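Local coordinates for protein leucine aminopeptidase A1, chloroplastic (Solanum lycopersicum, PDB 5D8N) that removes N-terminal amino acids, preferably leucine, from peptides as a magnesium-dependent homohexameric M17 aminopeptidase, has chaperone activity, regulates wound signalling and has a role in insect defence, at residues Tyr205-Leu215 with Leu333-Ile342; Lys292-Thr303 with Arg346-Glu357. The protein carries 1 engineered substitution. All blocks are in the same frame, centred on the assembly; numbering follows the deposited sequence. Where two conformers were deposited one is given.

Contact 1. Residues Tyr205-Leu215 with Leu333-Ile342; sequences YAEHVCAGVIL and LGAAKALGEI
Gly212 and Gly334 meet where helix 205-215 runs closest to helix 333-342, their CA atoms 3.9 Å apart. With hydrogen in place of a side chain on both, Gly212 CA comes within 3.3 Å of Gly334 O, a CA-H...O contact; a CB on Gly212 would run into that carbonyl. The two segments are antiparallel at 154°, with axes only 7.4 Å apart, a close glycine-mediated helix pair. One turn along, Ala338 CB sits against His208 O and Val209 CA.

Glu341 is worth following outward. Its CB lies over the centre of the His208 imidazole, 3.5 Å from the ring centroid and almost on the ring normal, a CH-pi contact. CG then passes ND1, and a bend at chi2 (-87°) folds the chain back so that CD stays near ND1 and CE1. The carboxylate ends up nearly parallel to the ring, 9° between planes, with OE1 3.7 Å from His208 CE1; OE2 turns to Tyr243 OH, which also binds Lys337 NZ.

Ile342 CG1 packs on His208 CB, and CD1 comes 3.6 Å from Tyr205 CE1, with Val209 CG2 near the same methyl. At the opposite end, Leu215 CD2 rests on Lys337 CB. A single water donates to both His208 O and Lys337 O, tying the two backbones together.

Direct contact is therefore mostly by carbon and the glycine CA-H, while Tyr243 holds Glu341 OE2 and Lys337 NZ, and a carboxylate this near the imidazole would probably favour its protonated form.

Contact 2. Residues Lys292-Thr303 with Arg346-Glu357; sequences KTKLALVGKGLT and RVEVHFIVAACE
Leu297 and Phe351 stand side by side on one face of a parallel strand pair, Leu297 CD1 lying 3.7 Å from Phe351 CE2. The same methyl nudges Val349 CG1, which itself lies over one face of the Phe351 ring, offset toward the rim; Leu295 CD1 carries the row on to Val347. Farther up this face the bumps meet hollows: Val353 CG1 fills the place beside Gly301, 3.8 Å from its CA, where a CB on the glycine would collide with it.

Beneath these side chains, the ladder from Thr293 N to Gly299 N alternates regularly. It opens around Lys300, and there waters take over: one joins Gly299 O to Ala354 N, another Gly301 N to Ala354 O. Direct bonding resumes with Cys356 N to Gly301 O at 3.1 Å.

On the other face Val298 CG2 leans on Ile352 CB, and Leu302 CD1 on Cys356 SG. Near the start of the strands, Glu348 leaves with CG anti to its N (chi1 174°) and extends alongside Lys294, whose CE is 3.3 Å from OE2. That oxygen takes a 2.7 Å bond from His350 NE2 on its anti lone pair, while ND1 bonds His281; Lys294 NZ binds Gln402 O. A glutamine in place of Glu348 would probably leave Lys294 without its nearby negative charge and hold the imidazole less firmly.

The water-bridged break coincides with Lys300, a magnesium ligand, consistent with the backbone departing from regular pairing at the metal site, while the Glu348 carboxylate at the far end would probably stabilise any positive charge on His350.

Contacts 1 and 2 lie about 15 Å apart, centre to centre, and interlock along the chain: 205-215, then 292-303, 333-342 and 346-357. Strand 293-305, helix 327-342 and strand 347-358 follow one another and form a beta-alpha-beta crossover, whose two parallel strands are neighbours in the eight-stranded mixed sheet of the catalytic domain. The helix packs on that sheet, Phe351 CE2 lying 3.5 Å from Ala336 CA and Leu297 CD1 4.2 Å from Ala335 CB. Helix 197-221 covers the helix's outer side in contact 1 and also touches helix 152-170, so the sheet carrying metal ligand Lys300 and these three helices are stacked in successive layers.

Contact 1. Residues Tyr205-Leu215 with Leu333-Ile342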
# COMPACT_ATOMS: atom_id res chain seq x y z
N TYR A 205 -26.49 -24.24 37.87
CA TYR A 205 -26.21 -22.85 37.51
C TYR A 205 -25.23 -22.83 36.35
O TYR A 205 -25.47 -22.13 35.36
CB TYR A 205 -25.65 -22.08 38.72
CG TYR A 205 -25.00 -20.73 38.40
CD1 TYR A 205 -25.75 -19.59 38.13
CD2 TYR A 205 -23.63 -20.58 38.50
CE1 TYR A 205 -25.14 -18.38 37.80
CE2 TYR A 205 -23.03 -19.36 38.25
CZ TYR A 205 -23.78 -18.28 37.86
OH TYR A 205 -23.16 -17.07 37.61
N ALA A 206 -24.15 -23.59 36.47
CA ALA A 206 -23.12 -23.63 35.44
C ALA A 206 -23.73 -24.09 34.13
O ALA A 206 -23.45 -23.54 33.05
CB ALA A 206 -21.97 -24.55 35.83
N GLU A 207 -24.58 -25.11 34.21
CA GLU A 207 -25.25 -25.61 33.02
C GLU A 207 -26.12 -24.53 32.37
O GLU A 207 -26.17 -24.46 31.15
CB GLU A 207 -26.07 -26.88 33.29
CG GLU A 207 -25.21 -28.09 33.61
CD GLU A 207 -26.01 -29.29 34.10
OE1 GLU A 207 -26.88 -29.10 34.96
OE2 GLU A 207 -25.77 -30.42 33.63
N HIS A 208 -26.80 -23.73 33.18
CA HIS A 208 -27.65 -22.68 32.65
C HIS A 208 -26.79 -21.64 31.92
O HIS A 208 -27.15 -21.17 30.84
CB HIS A 208 -28.44 -21.98 33.77
CG HIS A 208 -29.40 -22.88 34.47
ND1 HIS A 208 -30.00 -23.96 33.85
CD2 HIS A 208 -29.98 -22.79 35.70
CE1 HIS A 208 -30.87 -24.51 34.67
NE2 HIS A 208 -30.84 -23.84 35.81
N VAL A 209 -25.67 -21.27 32.53
CA VAL A 209 -24.79 -20.32 31.92
C VAL A 209 -24.25 -20.90 30.60
O VAL A 209 -24.24 -20.20 29.59
CB VAL A 209 -23.65 -19.93 32.88
CG1 VAL A 209 -22.61 -19.09 32.16
CG2 VAL A 209 -24.21 -19.14 34.04
N CYS A 210 -23.77 -22.14 30.62
CA CYS A 210 -23.24 -22.77 29.41
C CYS A 210 -24.24 -22.74 28.27
O CYS A 210 -23.87 -22.57 27.12
CB CYS A 210 -22.78 -24.22 29.64
SG CYS A 210 -21.30 -24.37 30.69
N ALA A 211 -25.52 -22.96 28.56
CA ALA A 211 -26.50 -22.97 27.48
C ALA A 211 -26.59 -21.59 26.83
O ALA A 211 -26.78 -21.47 25.61
CB ALA A 211 -27.86 -23.45 27.98
N GLY A 212 -26.42 -20.55 27.63
CA GLY A 212 -26.27 -19.20 27.10
C GLY A 212 -25.00 -18.99 26.31
O GLY A 212 -25.02 -18.38 25.25
N VAL A 213 -23.87 -19.49 26.79
CA VAL A 213 -22.61 -19.36 26.08
C VAL A 213 -22.69 -20.05 24.71
O VAL A 213 -22.27 -19.50 23.68
CB VAL A 213 -21.46 -19.95 26.89
CG1 VAL A 213 -20.18 -19.98 26.08
CG2 VAL A 213 -21.23 -19.13 28.17
N ILE A 214 -23.27 -21.23 24.69
CA ILE A 214 -23.41 -22.02 23.47
C ILE A 214 -24.35 -21.38 22.45
O ILE A 214 -24.01 -21.30 21.28
CB ILE A 214 -23.84 -23.46 23.80
CG1 ILE A 214 -22.62 -24.19 24.36
CG2 ILE A 214 -24.36 -24.17 22.55
CD1 ILE A 214 -22.95 -25.52 24.99
N LEU A 215 -25.44 -20.78 22.92
CA LEU A 215 -26.27 -19.99 22.04
C LEU A 215 -25.47 -18.83 21.43
O LEU A 215 -25.58 -18.56 20.22
CB LEU A 215 -27.49 -19.42 22.80
CG LEU A 215 -28.35 -18.43 22.03
CD1 LEU A 215 -28.93 -19.08 20.79
CD2 LEU A 215 -29.47 -17.88 22.90
N LEU A 333 -27.84 -11.87 24.11
CA LEU A 333 -28.90 -12.88 24.02
C LEU A 333 -28.56 -14.15 24.80
O LEU A 333 -29.42 -14.74 25.44
CB LEU A 333 -29.19 -13.20 22.56
CG LEU A 333 -29.79 -12.01 21.80
CD1 LEU A 333 -29.98 -12.39 20.35
CD2 LEU A 333 -31.12 -11.55 22.34
N GLY A 334 -27.28 -14.50 24.80
CA GLY A 334 -26.79 -15.58 25.65
C GLY A 334 -27.04 -15.35 27.12
O GLY A 334 -27.50 -16.23 27.84
N ALA A 335 -26.85 -14.11 27.55
CA ALA A 335 -27.13 -13.77 28.93
C ALA A 335 -28.62 -13.93 29.23
O ALA A 335 -28.98 -14.37 30.33
CB ALA A 335 -26.67 -12.35 29.23
N ALA A 336 -29.48 -13.55 28.29
CA ALA A 336 -30.92 -13.66 28.49
C ALA A 336 -31.32 -15.12 28.66
O ALA A 336 -32.15 -15.44 29.50
CB ALA A 336 -31.68 -13.06 27.33
N LYS A 337 -30.78 -15.96 27.79
CA LYS A 337 -31.00 -17.39 27.87
C LYS A 337 -30.61 -17.97 29.22
O LYS A 337 -31.37 -18.72 29.84
CB LYS A 337 -30.26 -18.05 26.71
CG LYS A 337 -30.23 -19.57 26.74
CD LYS A 337 -31.56 -20.16 26.40
CE LYS A 337 -31.45 -21.68 26.26
NZ LYS A 337 -32.83 -22.26 26.26
N ALA A 338 -29.44 -17.59 29.72
CA ALA A 338 -29.03 -18.01 31.04
C ALA A 338 -29.99 -17.51 32.13
O ALA A 338 -30.42 -18.27 33.00
CB ALA A 338 -27.60 -17.56 31.32
N LEU A 339 -30.29 -16.22 32.10
CA LEU A 339 -31.04 -15.60 33.17
C LEU A 339 -32.48 -16.10 33.17
O LEU A 339 -33.12 -16.19 34.21
CB LEU A 339 -30.97 -14.09 33.04
CG LEU A 339 -29.57 -13.54 33.38
CD1 LEU A 339 -29.46 -12.08 32.98
CD2 LEU A 339 -29.25 -13.68 34.87
N GLY A 340 -32.98 -16.47 32.01
CA GLY A 340 -34.32 -17.03 31.95
C GLY A 340 -34.45 -18.29 32.78
O GLY A 340 -35.48 -18.46 33.45
N GLU A 341 -33.40 -19.12 32.80
CA GLU A 341 -33.35 -20.30 33.64
C GLU A 341 -33.07 -19.95 35.10
O GLU A 341 -33.58 -20.60 36.00
CB GLU A 341 -32.27 -21.28 33.17
CG GLU A 341 -32.52 -21.87 31.80
CD GLU A 341 -33.38 -23.12 31.84
OE1 GLU A 341 -33.98 -23.42 32.89
OE2 GLU A 341 -33.61 -23.67 30.75
N ILE A 342 -32.08 -19.09 35.33
CA ILE A 342 -31.60 -18.83 36.68
C ILE A 342 -32.63 -18.06 37.51
O ILE A 342 -32.77 -18.29 38.72
CB ILE A 342 -30.28 -18.06 36.66
CG1 ILE A 342 -29.17 -18.92 36.03
CG2 ILE A 342 -29.90 -17.62 38.06
CD1 ILE A 342 -27.97 -18.12 35.57
O HOH W 1 -29.87 -21.29 30.05

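Contact 2. Residues Lys292-Thr303 with Arg346-Glu357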
# COMPACT_ATOMS: atom_id res chain seq x y z
N LYS A 292 -36.77 -3.97 42.64
CA LYS A 292 -35.84 -4.47 41.64
C LYS A 292 -34.91 -3.36 41.14
O LYS A 292 -35.35 -2.26 40.83
CB LYS A 292 -36.61 -5.13 40.50
CG LYS A 292 -37.45 -6.32 40.96
CD LYS A 292 -38.30 -6.86 39.84
CE LYS A 292 -39.32 -7.90 40.29
NZ LYS A 292 -38.71 -9.21 40.69
N THR A 293 -33.62 -3.68 41.04
CA THR A 293 -32.64 -2.83 40.38
C THR A 293 -32.81 -2.96 38.87
O THR A 293 -32.89 -4.07 38.36
CB THR A 293 -31.22 -3.28 40.77
OG1 THR A 293 -31.07 -3.13 42.18
CG2 THR A 293 -30.16 -2.40 40.11
N LYS A 294 -32.89 -1.84 38.15
CA LYS A 294 -33.15 -1.83 36.71
C LYS A 294 -31.86 -1.69 35.92
O LYS A 294 -31.12 -0.71 36.05
CB LYS A 294 -34.11 -0.70 36.35
CG LYS A 294 -35.50 -0.90 36.93
CD LYS A 294 -36.46 0.24 36.64
CE LYS A 294 -36.83 0.26 35.15
NZ LYS A 294 -37.74 1.38 34.77
N LEU A 295 -31.57 -2.72 35.13
CA LEU A 295 -30.32 -2.81 34.37
C LEU A 295 -30.64 -2.97 32.89
O LEU A 295 -31.65 -3.60 32.53
CB LEU A 295 -29.50 -4.00 34.86
CG LEU A 295 -29.32 -4.14 36.37
CD1 LEU A 295 -28.69 -5.48 36.69
CD2 LEU A 295 -28.45 -3.02 36.93
N ALA A 296 -29.74 -2.50 32.03
CA ALA A 296 -29.77 -2.85 30.62
C ALA A 296 -28.46 -3.45 30.12
O ALA A 296 -27.37 -2.98 30.43
CB ALA A 296 -30.14 -1.64 29.76
N LEU A 297 -28.62 -4.35 29.17
CA LEU A 297 -27.50 -4.94 28.45
C LEU A 297 -27.76 -4.68 26.97
O LEU A 297 -28.75 -5.16 26.43
CB LEU A 297 -27.45 -6.45 28.71
CG LEU A 297 -27.25 -6.85 30.17
CD1 LEU A 297 -27.32 -8.35 30.32
CD2 LEU A 297 -25.90 -6.34 30.64
N VAL A 298 -26.88 -3.90 26.36
CA VAL A 298 -26.99 -3.50 24.97
C VAL A 298 -25.89 -4.15 24.12
O VAL A 298 -24.71 -4.07 24.47
CB VAL A 298 -26.85 -1.98 24.85
CG1 VAL A 298 -26.90 -1.56 23.39
CG2 VAL A 298 -27.98 -1.32 25.62
N GLY A 299 -26.29 -4.82 23.05
CA GLY A 299 -25.33 -5.53 22.20
C GLY A 299 -25.36 -5.03 20.78
O GLY A 299 -26.42 -4.83 20.19
N LYS A 300 -24.18 -4.75 20.23
CA LYS A 300 -24.08 -4.42 18.82
C LYS A 300 -24.54 -5.60 17.97
O LYS A 300 -24.06 -6.71 18.11
CB LYS A 300 -22.64 -4.04 18.46
CG LYS A 300 -22.45 -3.73 16.99
CD LYS A 300 -21.05 -3.24 16.70
CE LYS A 300 -20.45 -4.10 15.61
NZ LYS A 300 -19.41 -3.37 14.87
N GLY A 301 -25.45 -5.34 17.04
CA GLY A 301 -26.07 -6.41 16.26
C GLY A 301 -26.08 -6.15 14.76
O GLY A 301 -27.08 -6.35 14.07
N LEU A 302 -24.92 -5.84 14.22
CA LEU A 302 -24.72 -5.92 12.78
C LEU A 302 -24.44 -7.38 12.44
O LEU A 302 -23.38 -7.94 12.78
CB LEU A 302 -23.55 -5.03 12.36
CG LEU A 302 -23.97 -3.58 12.08
CD1 LEU A 302 -24.45 -2.93 13.35
CD2 LEU A 302 -22.78 -2.81 11.52
N THR A 303 -25.41 -7.98 11.76
CA THR A 303 -25.35 -9.38 11.39
C THR A 303 -24.34 -9.58 10.26
O THR A 303 -23.67 -10.61 10.15
CB THR A 303 -26.73 -9.90 10.95
OG1 THR A 303 -27.24 -9.15 9.84
CG2 THR A 303 -27.71 -9.82 12.10
N ARG A 346 -35.06 -9.46 42.45
CA ARG A 346 -34.41 -8.19 42.80
C ARG A 346 -33.77 -7.48 41.60
O ARG A 346 -33.16 -6.43 41.79
CB ARG A 346 -33.39 -8.36 43.94
CG ARG A 346 -33.98 -8.90 45.25
CD ARG A 346 -32.90 -9.43 46.19
NE ARG A 346 -31.67 -8.64 46.19
CZ ARG A 346 -30.45 -9.12 45.92
NH1 ARG A 346 -30.27 -10.40 45.63
NH2 ARG A 346 -29.41 -8.30 45.92
N VAL A 347 -33.96 -7.99 40.39
CA VAL A 347 -33.45 -7.32 39.18
C VAL A 347 -34.48 -7.31 38.06
O VAL A 347 -35.25 -8.26 37.84
CB VAL A 347 -32.14 -7.93 38.62
CG1 VAL A 347 -30.96 -7.72 39.56
CG2 VAL A 347 -32.30 -9.42 38.34
N GLU A 348 -34.46 -6.22 37.32
CA GLU A 348 -35.17 -6.12 36.07
C GLU A 348 -34.12 -5.84 35.01
O GLU A 348 -33.36 -4.89 35.16
CB GLU A 348 -36.21 -5.00 36.12
CG GLU A 348 -36.94 -4.70 34.82
CD GLU A 348 -37.89 -3.52 34.93
OE1 GLU A 348 -38.72 -3.47 35.87
OE2 GLU A 348 -37.89 -2.64 34.05
N VAL A 349 -34.03 -6.69 33.99
CA VAL A 349 -32.95 -6.58 33.01
C VAL A 349 -33.52 -6.42 31.62
O VAL A 349 -34.27 -7.27 31.12
CB VAL A 349 -32.03 -7.81 33.00
CG1 VAL A 349 -30.85 -7.59 32.07
CG2 VAL A 349 -31.48 -8.09 34.39
N HIS A 350 -33.11 -5.34 30.97
CA HIS A 350 -33.49 -5.09 29.58
C HIS A 350 -32.36 -5.49 28.64
O HIS A 350 -31.19 -5.16 28.88
CB HIS A 350 -33.81 -3.61 29.42
CG HIS A 350 -34.97 -3.17 30.24
ND1 HIS A 350 -36.23 -3.01 29.72
CD2 HIS A 350 -35.06 -2.84 31.55
CE1 HIS A 350 -37.07 -2.69 30.68
NE2 HIS A 350 -36.37 -2.51 31.79
N PHE A 351 -32.69 -6.35 27.68
CA PHE A 351 -31.72 -6.79 26.68
C PHE A 351 -32.06 -6.15 25.34
O PHE A 351 -33.16 -6.33 24.82
CB PHE A 351 -31.75 -8.32 26.53
CG PHE A 351 -31.67 -9.08 27.81
CD1 PHE A 351 -32.79 -9.22 28.63
CD2 PHE A 351 -30.48 -9.63 28.22
CE1 PHE A 351 -32.70 -9.97 29.79
CE2 PHE A 351 -30.36 -10.29 29.43
CZ PHE A 351 -31.47 -10.47 30.22
N ILE A 352 -31.13 -5.35 24.82
CA ILE A 352 -31.42 -4.48 23.67
C ILE A 352 -30.41 -4.63 22.55
O ILE A 352 -29.21 -4.57 22.79
CB ILE A 352 -31.47 -3.03 24.16
CG1 ILE A 352 -32.69 -2.83 25.07
CG2 ILE A 352 -31.54 -2.07 22.99
CD1 ILE A 352 -32.57 -1.63 25.97
N VAL A 353 -30.89 -4.97 21.36
CA VAL A 353 -30.07 -5.13 20.17
C VAL A 353 -30.72 -4.46 18.96
O VAL A 353 -31.82 -4.84 18.55
CB VAL A 353 -29.85 -6.60 19.82
CG1 VAL A 353 -29.05 -6.72 18.52
CG2 VAL A 353 -29.10 -7.32 20.93
N ALA A 354 -30.05 -3.44 18.42
CA ALA A 354 -30.49 -2.82 17.18
C ALA A 354 -29.90 -3.55 15.99
O ALA A 354 -28.74 -3.30 15.59
CB ALA A 354 -30.10 -1.35 17.16
N ALA A 355 -30.64 -4.54 15.51
CA ALA A 355 -30.10 -5.47 14.53
C ALA A 355 -30.34 -5.00 13.09
O ALA A 355 -31.41 -4.49 12.74
CB ALA A 355 -30.73 -6.84 14.72
N CYS A 356 -29.31 -5.10 12.28
CA CYS A 356 -29.37 -4.76 10.87
C CYS A 356 -28.14 -5.37 10.19
O CYS A 356 -27.25 -5.88 10.86
CB CYS A 356 -29.38 -3.25 10.66
SG CYS A 356 -27.92 -2.39 11.31
N GLU A 357 -28.12 -5.34 8.87
CA GLU A 357 -26.90 -5.61 8.14
C GLU A 357 -26.48 -4.38 7.36
O GLU A 357 -27.31 -3.54 7.01
CB GLU A 357 -26.99 -6.86 7.25
CG GLU A 357 -28.02 -6.81 6.16
CD GLU A 357 -27.99 -8.00 5.22
OE1 GLU A 357 -27.20 -8.96 5.44
OE2 GLU A 357 -28.59 -7.84 4.13
O HOH W 2 -36.46 -10.35 39.16
O HOH W 3 -27.60 -2.58 19.38
O HOH W 4 -26.60 -2.66 16.86
O HOH W 5 -27.57 -10.64 7.58